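Local coordinates for adenylyltransferase thiF (PDB 1ZUD), which catalyses the ATP-dependent adenylation of the C-terminal glycine carboxylate of the sulfur carrier protein ThiS in thiamin biosynthesis, at the interface of chains A and C and the interface of chains A and B. Coordinates in Å, arbitrary orientation; residue numbers count along the deposited sequence, not the author numbering. Chains: chain A/B, Adenylyltransferase thiF; chain C, ThiS protein.

Contact 1: the interface of chains A and C. Residues chain A 233, 235; chain C 39-40, 42, 45.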
# COMPACT_ATOMS: atom_id res chain seq x y z
N ALA A 233 -4.62 -11.84 14.69
CA ALA A 233 -4.89 -13.24 14.37
C ALA A 233 -6.42 -13.51 14.38
O ALA A 233 -7.11 -13.24 15.38
CB ALA A 233 -4.16 -14.16 15.42
N ARG A 235 -9.82 -15.92 14.30
CA ARG A 235 -10.09 -17.14 15.07
C ARG A 235 -11.42 -17.74 14.57
O ARG A 235 -12.39 -17.01 14.34
CB ARG A 235 -10.18 -16.76 16.56
CG ARG A 235 -10.49 -17.91 17.52
CD ARG A 235 -9.97 -17.61 18.94
NE ARG A 235 -10.15 -18.77 19.83
CZ ARG A 235 -10.44 -18.68 21.13
NH1 ARG A 235 -10.58 -17.49 21.71
NH2 ARG A 235 -10.63 -19.78 21.85
N GLN C 39 -5.48 -11.18 19.22
CA GLN C 39 -6.19 -12.29 18.65
C GLN C 39 -7.68 -12.03 18.78
O GLN C 39 -8.17 -11.65 19.85
CB GLN C 39 -5.82 -13.60 19.34
CG GLN C 39 -6.55 -14.78 18.71
CD GLN C 39 -6.06 -16.08 19.30
OE1 GLN C 39 -5.67 -16.14 20.48
NE2 GLN C 39 -6.08 -17.15 18.49
N ILE C 40 -8.40 -12.21 17.68
CA ILE C 40 -9.82 -11.95 17.66
C ILE C 40 -10.49 -12.89 18.65
O ILE C 40 -10.04 -14.04 18.80
CB ILE C 40 -10.44 -12.24 16.23
CG1 ILE C 40 -9.92 -11.24 15.19
CG2 ILE C 40 -11.97 -12.25 16.32
CD1 ILE C 40 -10.23 -9.79 15.50
N PRO C 42 -14.14 -14.39 19.00
CA PRO C 42 -15.45 -14.41 18.32
C PRO C 42 -16.57 -13.87 19.22
O PRO C 42 -16.58 -14.10 20.45
CB PRO C 42 -15.63 -15.90 17.94
CG PRO C 42 -14.16 -16.39 17.77
CD PRO C 42 -13.51 -15.73 18.98
N GLN C 45 -18.38 -15.67 21.89
CA GLN C 45 -17.67 -16.04 23.10
C GLN C 45 -17.60 -14.92 24.15
O GLN C 45 -17.05 -15.11 25.26
CB GLN C 45 -16.25 -16.53 22.78
CG GLN C 45 -16.17 -17.84 21.97
CD GLN C 45 -14.74 -18.13 21.44
OE1 GLN C 45 -13.75 -17.94 22.15
NE2 GLN C 45 -14.65 -18.62 20.19
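A parallel beta bridge pairs A:Ala233, the last residue of strand 228-233 of ThiF, with C:Gln39 in strand 39-40 of ThiS. ThiS is a sulfur carrier with the ubiquitin-like beta-grasp fold, and it docks here on its activating enzyme. The bridge is fixed by a backbone hydrogen bond, from C:Ile40 N to A:Ala233 O at 2.8 Å. This bond is nearly straight, 176° at the hydrogen. The methyl CB of A:Ala233 faces the chain of C:Gln39, 4.1 Å from its CG.

Past the strand end, A:Arg235 takes over with its side chain. CG is anti to the backbone N (chi1 179°), and the chain runs extended from CG to NE, which carries the methylenes across ThiS toward C:Gln45. On the way A:Arg235 CB passes 3.5 Å from C:Ile40 O. A:Arg235 CD lies 3.6 Å from the same carbonyl oxygen, C:Ile40 O. A:Arg235 CD also comes within 3.9 Å of NE2, the side-chain amide nitrogen of C:Gln39. The ring of C:Pro42 crosses the arginine chain at about a right angle, its CG 4.0 Å from A:Arg235 CG.

At the far end the C:Gln45 amide stands upright over one face of the guanidinium, offset toward the rim. The two planes are 89° apart. The amide oxygen C:Gln45 OE1 is 3.2 Å from A:Arg235 NH1 and 3.6 Å from A:Arg235 NH2. This is a polar approach from above the plane, and the positive charge would probably attract the oxygen. C:Gln45 lies in the short 3-10 helix 43-45, and its side chain is extended beyond CG. An alanine in place of A:Arg235 would probably leave C:Gln45 OE1 without its charged neighbour and open a gap beside C:Pro42.

Contact 2: the interface of chains A and B. Residues chain A 46, 196, 199-200, 202-203; chain B 191-192, 195-196, 222.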
# COMPACT_ATOMS: atom_id res chain seq x y z
N TYR A 46 -2.86 -4.59 -11.67
CA TYR A 46 -1.64 -5.24 -11.28
C TYR A 46 -1.66 -6.68 -11.64
O TYR A 46 -0.67 -7.23 -12.03
CB TYR A 46 -1.38 -5.04 -9.76
CG TYR A 46 -0.83 -3.65 -9.50
CD1 TYR A 46 -1.62 -2.66 -8.99
CD2 TYR A 46 0.50 -3.33 -9.82
CE1 TYR A 46 -1.13 -1.34 -8.77
CE2 TYR A 46 1.01 -2.04 -9.64
CZ TYR A 46 0.19 -1.05 -9.10
OH TYR A 46 0.70 0.24 -8.90
N VAL A 196 -4.45 1.55 -1.92
CA VAL A 196 -3.45 0.70 -1.30
C VAL A 196 -4.05 -0.63 -0.93
O VAL A 196 -3.38 -1.67 -1.09
CB VAL A 196 -2.81 1.37 -0.02
CG1 VAL A 196 -3.72 2.35 0.56
CG2 VAL A 196 -2.49 0.30 1.05
N THR A 199 -4.46 -2.81 -4.11
CA THR A 199 -3.14 -3.22 -4.61
C THR A 199 -2.60 -4.33 -3.74
O THR A 199 -1.97 -5.28 -4.25
CB THR A 199 -2.16 -2.02 -4.64
OG1 THR A 199 -2.73 -0.99 -5.46
CG2 THR A 199 -0.82 -2.43 -5.23
N LEU A 200 -2.83 -4.24 -2.43
CA LEU A 200 -2.37 -5.31 -1.54
C LEU A 200 -3.16 -6.61 -1.80
O LEU A 200 -2.65 -7.70 -1.60
CB LEU A 200 -2.52 -4.87 -0.08
CG LEU A 200 -1.40 -3.85 0.27
CD1 LEU A 200 -1.72 -3.20 1.62
CD2 LEU A 200 -0.07 -4.59 0.38
N ALA A 202 -3.97 -7.58 -4.72
CA ALA A 202 -3.27 -8.14 -5.87
C ALA A 202 -1.97 -8.82 -5.40
O ALA A 202 -1.58 -9.88 -5.87
CB ALA A 202 -2.91 -7.05 -6.94
N LEU A 203 -1.26 -8.16 -4.50
CA LEU A 203 -0.03 -8.76 -4.01
C LEU A 203 -0.34 -10.12 -3.36
O LEU A 203 0.40 -11.10 -3.57
CB LEU A 203 0.62 -7.82 -2.96
CG LEU A 203 1.83 -8.43 -2.22
CD1 LEU A 203 2.96 -8.78 -3.24
CD2 LEU A 203 2.37 -7.42 -1.21
N GLY B 191 5.16 -6.09 -8.92
CA GLY B 191 4.37 -4.97 -9.31
C GLY B 191 3.64 -4.25 -8.19
O GLY B 191 3.85 -3.06 -7.96
N PRO B 192 2.79 -4.98 -7.47
CA PRO B 192 2.03 -4.37 -6.37
C PRO B 192 2.89 -3.92 -5.21
O PRO B 192 2.43 -3.15 -4.41
CB PRO B 192 1.06 -5.48 -5.94
CG PRO B 192 0.99 -6.44 -7.11
CD PRO B 192 2.33 -6.36 -7.78
N GLY B 195 4.00 -0.60 -6.38
CA GLY B 195 2.74 0.13 -6.51
C GLY B 195 2.21 0.61 -5.15
O GLY B 195 1.74 1.76 -5.05
N VAL B 196 2.27 -0.23 -4.12
CA VAL B 196 1.76 0.24 -2.86
C VAL B 196 2.60 1.40 -2.31
O VAL B 196 2.04 2.36 -1.77
CB VAL B 196 1.66 -0.84 -1.74
CG1 VAL B 196 0.75 -1.96 -2.18
CG2 VAL B 196 2.98 -1.33 -1.32
N PHE B 222 8.48 -1.87 4.52
CA PHE B 222 7.48 -2.89 4.21
C PHE B 222 8.16 -4.18 3.73
O PHE B 222 9.03 -4.13 2.88
CB PHE B 222 6.54 -2.33 3.10
CG PHE B 222 5.46 -3.32 2.64
CD1 PHE B 222 4.68 -3.99 3.56
CD2 PHE B 222 5.24 -3.53 1.29
CE1 PHE B 222 3.66 -4.88 3.18
CE2 PHE B 222 4.21 -4.43 0.85
CZ PHE B 222 3.43 -5.10 1.79
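The methyl CG2 of A:Thr199 packs on CG1 of B:Val196 at 3.5 Å, a snug fit at the apolar centre. The threonine OG1 sits beside the backbone N (chi1 -57°), which leaves CG2 anti to that N and turned to chain B. The same methyl, A:Thr199 CG2, lies 3.6 Å from CA of B:Pro192. A:Leu200 meets B:Val196 at about a right angle. A:Leu200 CD2 touches B:Val196 CG1 at 3.8 Å and also reaches CZ of B:Phe222. A:Leu203 meets that ring tip to tip, with A:Leu203 CD2 3.9 Å from B:Phe222 CZ.

B:Pro192, near the start of helix 191-210, is wedged between two helices of chain A. On one side B:Pro192 CB packs against CB of A:Leu203 at 3.8 Å, and its CG lies near the methyl of A:Ala202. On the other side B:Pro192 CG meets CB of A:Tyr46, also at 3.8 Å. The tyrosine ring has CA of B:Pro192 over one face, offset toward the rim.

Further out, A:Tyr46 lies along the glycine-containing backbone of chain B. A:Tyr46 CE2 is 3.4 Å from O of B:Gly191, and A:Tyr46 CZ is 3.8 Å from CA of B:Gly195. Neither glycine has a side chain to hold the ring off. The phenol oxygen of A:Tyr46, at the backbone of B:Gly195, and the carbonyl oxygen of B:Gly191 mark the polar rim. No N or O of one chain comes within bonding reach of the other in this patch. Shape and apolar packing carry it. The patch repeats about the two-fold axis and holds helix 191-210 of each subunit against its mate in the ThiF homodimer.

The C-alpha centres of contact 1 and contact 2 lie about 27 Å apart, and they have no residue in common. Chain A joins them. It offers helices 40-49 and 191-210 to contact 2, and the end of strand 228-233 with the following loop to contact 1. Strand 218-223, which supplies a phenylalanine to contact 2 from chain B, comes shortly before strand 228-233 in sequence. Contact 2 is part of the ThiF dimer interface, while contact 1 brings in the carrier. Each ThiF carries its own docking edge, which fits the two ThiS molecules of the deposited assembly.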